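Local coordinates for response regulator receiver (Brucella melitensis biovar Abortus, PDB 4G97), which probably acts in general stress signalling, where phosphorylation of its receiver domain would release its sigma-like domain to bind and sequester an anti-sigma factor, at residues L11-R16 and R224-E229; F17-T22 and R230-F235; A170-E175 and L194-S199. All coordinates share one frame; numbering follows the deposited sequence.

Interaction 1. Residues L11-R16 and R224-E229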
loop_
_atom_site.group_PDB
_atom_site.type_symbol
_atom_site.label_atom_id
_atom_site.label_comp_id
_atom_site.label_asym_id
_atom_site.label_seq_id
_atom_site.Cartn_x
_atom_site.Cartn_y
_atom_site.Cartn_z
ATOM N N LEU A 11 -9.155 1.483 12.200
ATOM C CA LEU A 11 -7.698 1.579 12.425
ATOM C C LEU A 11 -6.852 0.686 11.475
ATOM O O LEU A 11 -5.871 1.193 10.929
ATOM C CB LEU A 11 -7.335 1.326 13.901
ATOM C CG LEU A 11 -7.793 2.376 14.916
ATOM C CD1 LEU A 11 -7.538 1.866 16.354
ATOM C CD2 LEU A 11 -7.038 3.711 14.714
ATOM N N PRO A 12 -7.189 -0.607 11.230
ATOM C CA PRO A 12 -6.370 -1.401 10.296
ATOM C C PRO A 12 -6.172 -0.719 8.940
ATOM O O PRO A 12 -5.034 -0.544 8.520
ATOM C CB PRO A 12 -7.171 -2.702 10.156
ATOM C CG PRO A 12 -7.832 -2.844 11.499
ATOM C CD PRO A 12 -8.275 -1.439 11.797
ATOM N N TYR A 13 -7.276 -0.279 8.283
ATOM C CA TYR A 13 -7.191 0.364 6.973
ATOM C C TYR A 13 -6.492 1.710 7.005
ATOM O O TYR A 13 -5.939 2.137 5.985
ATOM C CB TYR A 13 -8.567 0.445 6.277
ATOM C CG TYR A 13 -9.091 -0.906 5.835
ATOM C CD1 TYR A 13 -8.220 -1.963 5.570
ATOM C CD2 TYR A 13 -10.452 -1.120 5.640
ATOM C CE1 TYR A 13 -8.691 -3.208 5.178
ATOM C CE2 TYR A 13 -10.935 -2.364 5.237
ATOM C CZ TYR A 13 -10.049 -3.407 5.017
ATOM O OH TYR A 13 -10.491 -4.635 4.594
ATOM N N LEU A 14 -6.546 2.405 8.147
ATOM C CA LEU A 14 -5.856 3.688 8.267
ATOM C C LEU A 14 -4.341 3.438 8.294
ATOM O O LEU A 14 -3.596 4.214 7.701
ATOM C CB LEU A 14 -6.342 4.484 9.484
ATOM C CG LEU A 14 -5.653 5.843 9.735
ATOM C CD1 LEU A 14 -6.058 6.877 8.706
ATOM C CD2 LEU A 14 -5.927 6.347 11.159
ATOM N N ARG A 15 -3.890 2.326 8.937
ATOM C CA ARG A 15 -2.474 1.909 8.925
ATOM C C ARG A 15 -2.077 1.556 7.482
ATOM O O ARG A 15 -1.000 1.936 7.064
ATOM C CB ARG A 15 -2.228 0.695 9.853
ATOM C CG ARG A 15 -2.303 1.066 11.327
ATOM C CD ARG A 15 -1.906 -0.044 12.278
ATOM N NE ARG A 15 -2.354 0.296 13.630
ATOM C CZ ARG A 15 -3.502 -0.106 14.172
ATOM N NH1 ARG A 15 -4.290 -0.954 13.524
ATOM N NH2 ARG A 15 -3.846 0.296 15.380
ATOM N N ARG A 16 -2.952 0.857 6.710
ATOM C CA ARG A 16 -2.650 0.529 5.314
ATOM C C ARG A 16 -2.354 1.827 4.539
ATOM O O ARG A 16 -1.302 1.950 3.883
ATOM C CB ARG A 16 -3.810 -0.234 4.653
ATOM C CG ARG A 16 -3.529 -0.536 3.162
ATOM C CD ARG A 16 -4.702 -1.186 2.449
ATOM N NE ARG A 16 -5.908 -0.362 2.577
ATOM C CZ ARG A 16 -7.149 -0.802 2.427
ATOM N NH1 ARG A 16 -7.376 -2.064 2.093
ATOM N NH2 ARG A 16 -8.173 0.016 2.609
ATOM N N ARG A 224 -5.619 -8.835 9.318
ATOM C CA ARG A 224 -4.680 -9.697 10.060
ATOM C C ARG A 224 -3.228 -9.165 10.007
ATOM O O ARG A 224 -2.412 -9.481 10.883
ATOM C CB ARG A 224 -4.672 -11.113 9.454
ATOM C CG ARG A 224 -5.865 -11.960 9.812
ATOM C CD ARG A 224 -5.684 -13.336 9.207
ATOM N NE ARG A 224 -6.671 -14.287 9.718
ATOM C CZ ARG A 224 -6.895 -15.493 9.206
ATOM N NH1 ARG A 224 -6.227 -15.902 8.132
ATOM N NH2 ARG A 224 -7.802 -16.292 9.750
ATOM N N LEU A 225 -2.928 -8.349 8.995
ATOM C CA LEU A 225 -1.591 -7.804 8.767
ATOM C C LEU A 225 -1.550 -6.307 8.937
ATOM O O LEU A 225 -0.582 -5.660 8.544
ATOM C CB LEU A 225 -1.095 -8.223 7.378
ATOM C CG LEU A 225 -0.909 -9.726 7.164
ATOM C CD1 LEU A 225 -0.602 -10.000 5.727
ATOM C CD2 LEU A 225 0.257 -10.273 8.005
ATOM N N LEU A 226 -2.576 -5.754 9.582
ATOM C CA LEU A 226 -2.646 -4.315 9.791
ATOM C C LEU A 226 -2.860 -3.969 11.262
ATOM O O LEU A 226 -3.453 -2.947 11.582
ATOM C CB LEU A 226 -3.736 -3.695 8.871
ATOM C CG LEU A 226 -3.526 -3.782 7.351
ATOM C CD1 LEU A 226 -4.820 -3.454 6.591
ATOM C CD2 LEU A 226 -2.378 -2.849 6.898
ATOM N N THR A 227 -2.357 -4.816 12.165
ATOM C CA THR A 227 -2.512 -4.589 13.613
ATOM C C THR A 227 -1.596 -3.498 14.154
ATOM O O THR A 227 -1.934 -2.862 15.145
ATOM C CB THR A 227 -2.300 -5.901 14.401
ATOM O OG1 THR A 227 -0.907 -6.197 14.431
ATOM C CG2 THR A 227 -3.083 -7.076 13.821
ATOM N N GLY A 228 -0.413 -3.339 13.553
ATOM C CA GLY A 228 0.604 -2.414 14.057
ATOM C C GLY A 228 1.247 -2.973 15.325
ATOM O O GLY A 228 1.899 -2.246 16.070
ATOM N N GLU A 229 1.067 -4.269 15.586
ATOM C CA GLU A 229 1.609 -4.860 16.806
ATOM C C GLU A 229 2.833 -5.786 16.646
ATOM O O GLU A 229 3.397 -6.263 17.640
ATOM C CB GLU A 229 0.474 -5.469 17.655
ATOM C CG GLU A 229 -0.372 -4.402 18.362
ATOM C CD GLU A 229 0.323 -3.481 19.359
ATOM O OE1 GLU A 229 1.285 -3.922 20.032
ATOM O OE2 GLU A 229 -0.124 -2.318 19.489
#

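Interaction 2. Residues F17-T22 and R230-F235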
loop_
_atom_site.group_PDB
_atom_site.type_symbol
_atom_site.label_atom_id
_atom_site.label_comp_id
_atom_site.label_asym_id
_atom_site.label_seq_id
_atom_site.Cartn_x
_atom_site.Cartn_y
_atom_site.Cartn_z
ATOM N N PHE A 17 -3.260 2.816 4.682
ATOM C CA PHE A 17 -3.130 4.126 4.062
ATOM C C PHE A 17 -1.836 4.824 4.538
ATOM O O PHE A 17 -1.059 5.280 3.703
ATOM C CB PHE A 17 -4.365 4.973 4.392
ATOM C CG PHE A 17 -4.321 6.398 3.894
ATOM C CD1 PHE A 17 -4.327 6.678 2.526
ATOM C CD2 PHE A 17 -4.321 7.466 4.788
ATOM C CE1 PHE A 17 -4.284 7.995 2.069
ATOM C CE2 PHE A 17 -4.302 8.784 4.323
ATOM C CZ PHE A 17 -4.271 9.036 2.966
ATOM N N SER A 18 -1.586 4.849 5.871
ATOM C CA SER A 18 -0.415 5.496 6.466
ATOM C C SER A 18 0.906 4.889 5.967
ATOM O O SER A 18 1.811 5.638 5.633
ATOM C CB SER A 18 -0.490 5.434 7.979
ATOM O OG SER A 18 0.440 6.339 8.552
ATOM N N ARG A 19 0.999 3.538 5.896
ATOM C CA ARG A 19 2.169 2.829 5.380
ATOM C C ARG A 19 2.388 3.142 3.900
ATOM O O ARG A 19 3.523 3.409 3.514
ATOM C CB ARG A 19 2.022 1.321 5.591
ATOM C CG ARG A 19 1.989 0.906 7.068
ATOM C CD ARG A 19 1.721 -0.568 7.178
ATOM N NE ARG A 19 1.350 -0.949 8.539
ATOM C CZ ARG A 19 1.072 -2.187 8.926
ATOM N NH1 ARG A 19 1.144 -3.195 8.063
ATOM N NH2 ARG A 19 0.717 -2.431 10.177
ATOM N N ALA A 20 1.315 3.132 3.065
ATOM C CA ALA A 20 1.415 3.450 1.618
ATOM C C ALA A 20 1.901 4.880 1.409
ATOM O O ALA A 20 2.654 5.162 0.481
ATOM C CB ALA A 20 0.065 3.285 0.952
ATOM N N LEU A 21 1.489 5.771 2.316
ATOM C CA LEU A 21 1.804 7.185 2.315
ATOM C C LEU A 21 3.230 7.501 2.739
ATOM O O LEU A 21 3.808 8.419 2.194
ATOM C CB LEU A 21 0.812 7.881 3.249
ATOM C CG LEU A 21 0.364 9.263 2.851
ATOM C CD1 LEU A 21 -0.525 9.214 1.599
ATOM C CD2 LEU A 21 -0.391 9.917 4.013
ATOM N N THR A 22 3.794 6.764 3.703
ATOM C CA THR A 22 5.139 7.022 4.233
ATOM C C THR A 22 6.224 6.073 3.686
ATOM O O THR A 22 7.409 6.392 3.766
ATOM C CB THR A 22 5.123 7.006 5.767
ATOM O OG1 THR A 22 4.899 5.671 6.223
ATOM C CG2 THR A 22 4.116 7.965 6.349
ATOM N N ARG A 230 3.249 -6.017 15.404
ATOM C CA ARG A 230 4.400 -6.860 15.079
ATOM C C ARG A 230 4.849 -6.571 13.660
ATOM O O ARG A 230 4.156 -5.781 12.993
ATOM C CB ARG A 230 4.084 -8.358 15.287
ATOM C CG ARG A 230 3.012 -8.922 14.370
ATOM C CD ARG A 230 2.516 -10.237 14.910
ATOM N NE ARG A 230 1.102 -10.361 14.606
ATOM C CZ ARG A 230 0.123 -9.972 15.409
ATOM N NH1 ARG A 230 0.395 -9.508 16.621
ATOM N NH2 ARG A 230 -1.139 -10.080 15.022
ATOM N N PRO A 231 6.004 -7.146 13.182
ATOM C CA PRO A 231 6.446 -6.862 11.799
ATOM C C PRO A 231 5.387 -7.263 10.776
ATOM O O PRO A 231 4.879 -8.374 10.817
ATOM C CB PRO A 231 7.740 -7.688 11.650
ATOM C CG PRO A 231 8.244 -7.844 13.058
ATOM C CD PRO A 231 6.980 -8.023 13.870
ATOM N N GLU A 232 5.021 -6.332 9.896
ATOM C CA GLU A 232 3.975 -6.567 8.892
ATOM C C GLU A 232 4.310 -5.882 7.554
ATOM O O GLU A 232 5.101 -4.937 7.550
ATOM C CB GLU A 232 2.631 -6.011 9.403
ATOM C CG GLU A 232 1.946 -6.829 10.481
ATOM C CD GLU A 232 0.888 -6.097 11.291
ATOM O OE1 GLU A 232 0.953 -4.853 11.411
ATOM O OE2 GLU A 232 0.009 -6.789 11.848
ATOM N N PRO A 233 3.644 -6.265 6.438
ATOM C CA PRO A 233 3.920 -5.596 5.147
ATOM C C PRO A 233 3.682 -4.099 5.116
ATOM O O PRO A 233 2.757 -3.594 5.765
ATOM C CB PRO A 233 2.927 -6.256 4.181
ATOM C CG PRO A 233 2.611 -7.589 4.794
ATOM C CD PRO A 233 2.666 -7.370 6.277
ATOM N N THR A 234 4.484 -3.394 4.313
ATOM C CA THR A 234 4.324 -1.960 4.083
ATOM C C THR A 234 3.201 -1.775 3.042
ATOM O O THR A 234 2.401 -0.857 3.153
ATOM C CB THR A 234 5.655 -1.368 3.565
ATOM O OG1 THR A 234 6.605 -1.464 4.609
ATOM C CG2 THR A 234 5.539 0.085 3.117
ATOM N N PHE A 235 3.196 -2.614 2.006
ATOM C CA PHE A 235 2.258 -2.498 0.885
ATOM C C PHE A 235 1.404 -3.733 0.815
ATOM O O PHE A 235 1.925 -4.839 0.792
ATOM C CB PHE A 235 3.014 -2.242 -0.429
ATOM C CG PHE A 235 3.907 -1.029 -0.409
ATOM C CD1 PHE A 235 3.365 0.258 -0.366
ATOM C CD2 PHE A 235 5.289 -1.162 -0.516
ATOM C CE1 PHE A 235 4.189 1.380 -0.341
ATOM C CE2 PHE A 235 6.119 -0.031 -0.510
ATOM C CZ PHE A 235 5.565 1.233 -0.431
#

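Interaction 3. Residues A170-E175 and L194-S199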
loop_
_atom_site.group_PDB
_atom_site.type_symbol
_atom_site.label_atom_id
_atom_site.label_comp_id
_atom_site.label_asym_id
_atom_site.label_seq_id
_atom_site.Cartn_x
_atom_site.Cartn_y
_atom_site.Cartn_z
ATOM N N ALA A 170 5.900 -17.751 -9.610
ATOM C CA ALA A 170 6.263 -18.836 -8.697
ATOM C C ALA A 170 5.000 -19.254 -7.911
ATOM O O ALA A 170 4.253 -18.391 -7.459
ATOM C CB ALA A 170 7.339 -18.371 -7.749
ATOM N N ARG A 171 4.742 -20.570 -7.805
ATOM C CA ARG A 171 3.570 -21.117 -7.112
ATOM C C ARG A 171 3.898 -21.607 -5.687
ATOM O O ARG A 171 3.001 -21.690 -4.848
ATOM C CB ARG A 171 2.898 -22.235 -7.950
ATOM C CG ARG A 171 2.663 -21.898 -9.433
ATOM C CD ARG A 171 1.302 -21.284 -9.710
ATOM N NE ARG A 171 1.148 -20.849 -11.105
ATOM C CZ ARG A 171 0.239 -19.973 -11.532
ATOM N NH1 ARG A 171 -0.603 -19.404 -10.673
ATOM N NH2 ARG A 171 0.173 -19.649 -12.819
ATOM N N THR A 172 5.176 -21.927 -5.414
ATOM C CA THR A 172 5.629 -22.415 -4.094
ATOM C C THR A 172 6.830 -21.604 -3.623
ATOM O O THR A 172 7.369 -20.828 -4.408
ATOM C CB THR A 172 6.012 -23.917 -4.148
ATOM O OG1 THR A 172 7.351 -24.054 -4.638
ATOM C CG2 THR A 172 5.050 -24.755 -4.977
ATOM N N LYS A 173 7.287 -21.828 -2.366
ATOM C CA LYS A 173 8.465 -21.158 -1.808
ATOM C C LYS A 173 9.734 -21.552 -2.587
ATOM O O LYS A 173 10.549 -20.685 -2.907
ATOM C CB LYS A 173 8.607 -21.480 -0.317
ATOM C CG LYS A 173 9.837 -20.867 0.341
ATOM C CD LYS A 173 10.023 -21.375 1.751
ATOM C CE LYS A 173 11.275 -20.829 2.384
ATOM N NZ LYS A 173 12.501 -21.504 1.874
ATOM N N ASP A 174 9.876 -22.853 -2.905
ATOM C CA ASP A 174 10.999 -23.435 -3.648
ATOM C C ASP A 174 11.114 -22.868 -5.062
ATOM O O ASP A 174 12.224 -22.558 -5.491
ATOM C CB ASP A 174 10.865 -24.952 -3.696
ATOM N N GLU A 175 9.982 -22.726 -5.788
ATOM C CA GLU A 175 10.000 -22.149 -7.139
ATOM C C GLU A 175 10.374 -20.677 -7.065
ATOM O O GLU A 175 11.075 -20.197 -7.954
ATOM C CB GLU A 175 8.646 -22.275 -7.836
ATOM C CG GLU A 175 8.306 -23.672 -8.313
ATOM C CD GLU A 175 6.960 -23.816 -8.998
ATOM O OE1 GLU A 175 6.190 -22.828 -9.036
ATOM O OE2 GLU A 175 6.675 -24.927 -9.498
ATOM N N LEU A 194 0.469 -20.014 0.030
ATOM C CA LEU A 194 0.820 -20.708 -1.213
ATOM C C LEU A 194 0.053 -22.023 -1.413
ATOM O O LEU A 194 -0.884 -22.293 -0.653
ATOM C CB LEU A 194 2.349 -20.905 -1.302
ATOM C CG LEU A 194 3.207 -19.669 -1.004
ATOM C CD1 LEU A 194 4.674 -20.017 -0.936
ATOM C CD2 LEU A 194 2.939 -18.546 -1.995
ATOM N N ALA A 195 0.421 -22.810 -2.464
ATOM C CA ALA A 195 -0.169 -24.112 -2.816
ATOM C C ALA A 195 -0.148 -25.022 -1.582
ATOM O O ALA A 195 -1.171 -25.598 -1.201
ATOM C CB ALA A 195 0.618 -24.740 -3.961
ATOM N N ASP A 196 1.025 -25.082 -0.941
ATOM C CA ASP A 196 1.326 -25.747 0.320
ATOM C C ASP A 196 0.925 -24.739 1.401
ATOM O O ASP A 196 0.944 -23.537 1.140
ATOM C CB ASP A 196 2.839 -26.013 0.401
ATOM C CG ASP A 196 3.656 -25.124 -0.528
ATOM O OD1 ASP A 196 3.900 -25.538 -1.682
ATOM O OD2 ASP A 196 3.964 -23.977 -0.135
ATOM N N GLY A 197 0.602 -25.213 2.600
ATOM C CA GLY A 197 0.199 -24.353 3.713
ATOM C C GLY A 197 1.124 -23.191 4.038
ATOM O O GLY A 197 0.687 -22.206 4.646
ATOM N N SER A 198 2.407 -23.299 3.603
ATOM C CA SER A 198 3.499 -22.348 3.810
ATOM C C SER A 198 3.190 -20.878 3.485
ATOM O O SER A 198 2.389 -20.566 2.590
ATOM C CB SER A 198 4.767 -22.811 3.098
ATOM O OG SER A 198 4.813 -22.404 1.740
ATOM N N SER A 199 3.870 -19.992 4.226
ATOM C CA SER A 199 3.783 -18.545 4.162
ATOM C C SER A 199 4.548 -17.967 2.975
ATOM O O SER A 199 5.690 -18.354 2.707
ATOM C CB SER A 199 4.323 -17.945 5.460
ATOM O OG SER A 199 4.100 -16.549 5.547
#

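Interaction 1. Residues L11-R16 and R224-E229
Leu226, from the receiver loop between strands 215-219 and 236-238, packs against helix 11-22 of the sigma-like region with Pro12, Tyr13 and Arg16 around it. Here packing is tight. Leu226 CB lies 3.8 Å from Pro12 CB, while its branched end spreads along the helix. One methyl, CD1, reaches the edge of the Tyr13 ring, 3.9 Å from its CD1; the other, CD2, rests 3.7 Å from Arg16 CB. Arg16 NH2 lies above one face of the Tyr13 ring, toward its rim, and forms a salt bridge with Glu105.

The looser half, partly exposed, belongs to Arg15, Thr227 and Gly228. Arg15 runs extended from CG to NE, and its NH1 donates to Leu226 O (2.9 Å, angle at the hydrogen 144°). This acceptor lies near the guanidinium edge, tilted 23° from its plane. Thr227 O sits 3.3 Å above that plane, over its centre, without a hydrogen bond to this group. Thr227 OG1 accepts from Glu229 N in an ST turn and also hydrogen-bonds Glu232.

Arg15 thus meets two backbone carbonyls, one hydrogen-bonded and one over its face, whose oxygens would favour its positive charge, and the contact depends on loop conformation as well as on Leu226.

Interaction 2. Residues F17-T22 and R230-F235
Glu232 OE1 is gripped by two donors, the guanidinium of Arg19 from helix 11-22 and the backbone N of Gly228. Arg19 NH2 reaches it at 2.7 Å, with an N-H...O angle of 150°, in a buried salt bridge. The approach is on the anti side of the carboxylate oxygen, out of the carboxylate plane, and the two planar groups are turned 40° against each other. Next to it, Arg19 NH1 donates to Pro233 O at 2.8 Å, so two nitrogens of one guanidinium hold consecutive residues of the loop. The Arg19 chain, extended from CG to NE (chi2 175°), carries the group out from the helix to these acceptors. Other bonds include a salt bridge from NE to Asp29 and a hydrogen bond from NH1 to Leu225 O.

Nearer the helix the contact turns to packing. Arg19 CB lies 3.3 Å from Thr234 O, and Thr234 CG2 is 3.9 Å from Arg19 O. That same methyl covers the centre of one face of the Phe235 ring, 3.6 Å above it. Phe235 CE1 comes within 4.0 Å of Ala20 CA, while the ring also packs on Leu249 and Ala253 of helix 243-265.

With Glu232 and Asp29 both bonded to it, Arg19 is probably kept charged despite its burial. A buried cation shared between the sigma-like helices and the receiver loop would be consistent with a closed, domain-docked state.

Interaction 3. Residues A170-E175 and L194-S199
Leu194 and Thr172 lead a contact of van der Waals packing, largely carbon groups against backbone and carboxylate atoms, with no hydrogen bond between 170-175 and 194-199. The Leu194 methyl CD1 rests against the start of helix 173-183, 3.5 Å from Lys173 N and 3.8 Å from Thr172 C. Its CB lies 3.7 Å from Arg171 O, and Ala195 adds its CB beside the same carbonyl oxygen. Thr172 and Asp196 cross at about a right angle, the threonine methyl CG2 being 3.6 Å from Asp196 OD1.

The hydrogen bonds instead shape each segment internally. Thr172 is the N-cap of helix 173-183: its OG1, placed between the backbone N and the carbonyl carbon (chi1 83°), accepts from Glu175 N at 3.2 Å. Glu175 folds back, its OE1 taking the N-H of Arg171 at 3.0 Å. In the facing loop Ser198 OG donates to Asp196 OD2 at 2.6 Å, and Leu194 N bonds to Ser198 O.

Within the receiver domain, the contact joins two loops that each follow a sheet strand. One joins edge strand 165-170 to helix 173-183, with Arg171 packed on helix 149-161; the other runs from strand 187-191, which ends in the predicted phosphorylation site Asp191, to helix 200-210.

From the N terminus, helix 11-22 supplies the first halves of interactions 1 and 2 in succession. Each closes a loop of 207 intervening residues by pairing with the receiver segment between strands 215-219 and 236-238. The two closures cross, because both partners run in the same chain order, and they touch where Thr227 and Leu225 meet Glu232 and Arg19. Together they dock the sigma-like region on the receiver domain. Interaction 3 closes a short loop around helix 173-183 and strand 187-191, nested inside both long ones. It lies wholly within the receiver domain. The centres of interactions 1 and 3 are about 25 Å apart, and the centres of interactions 2 and 3 about 23 Å apart.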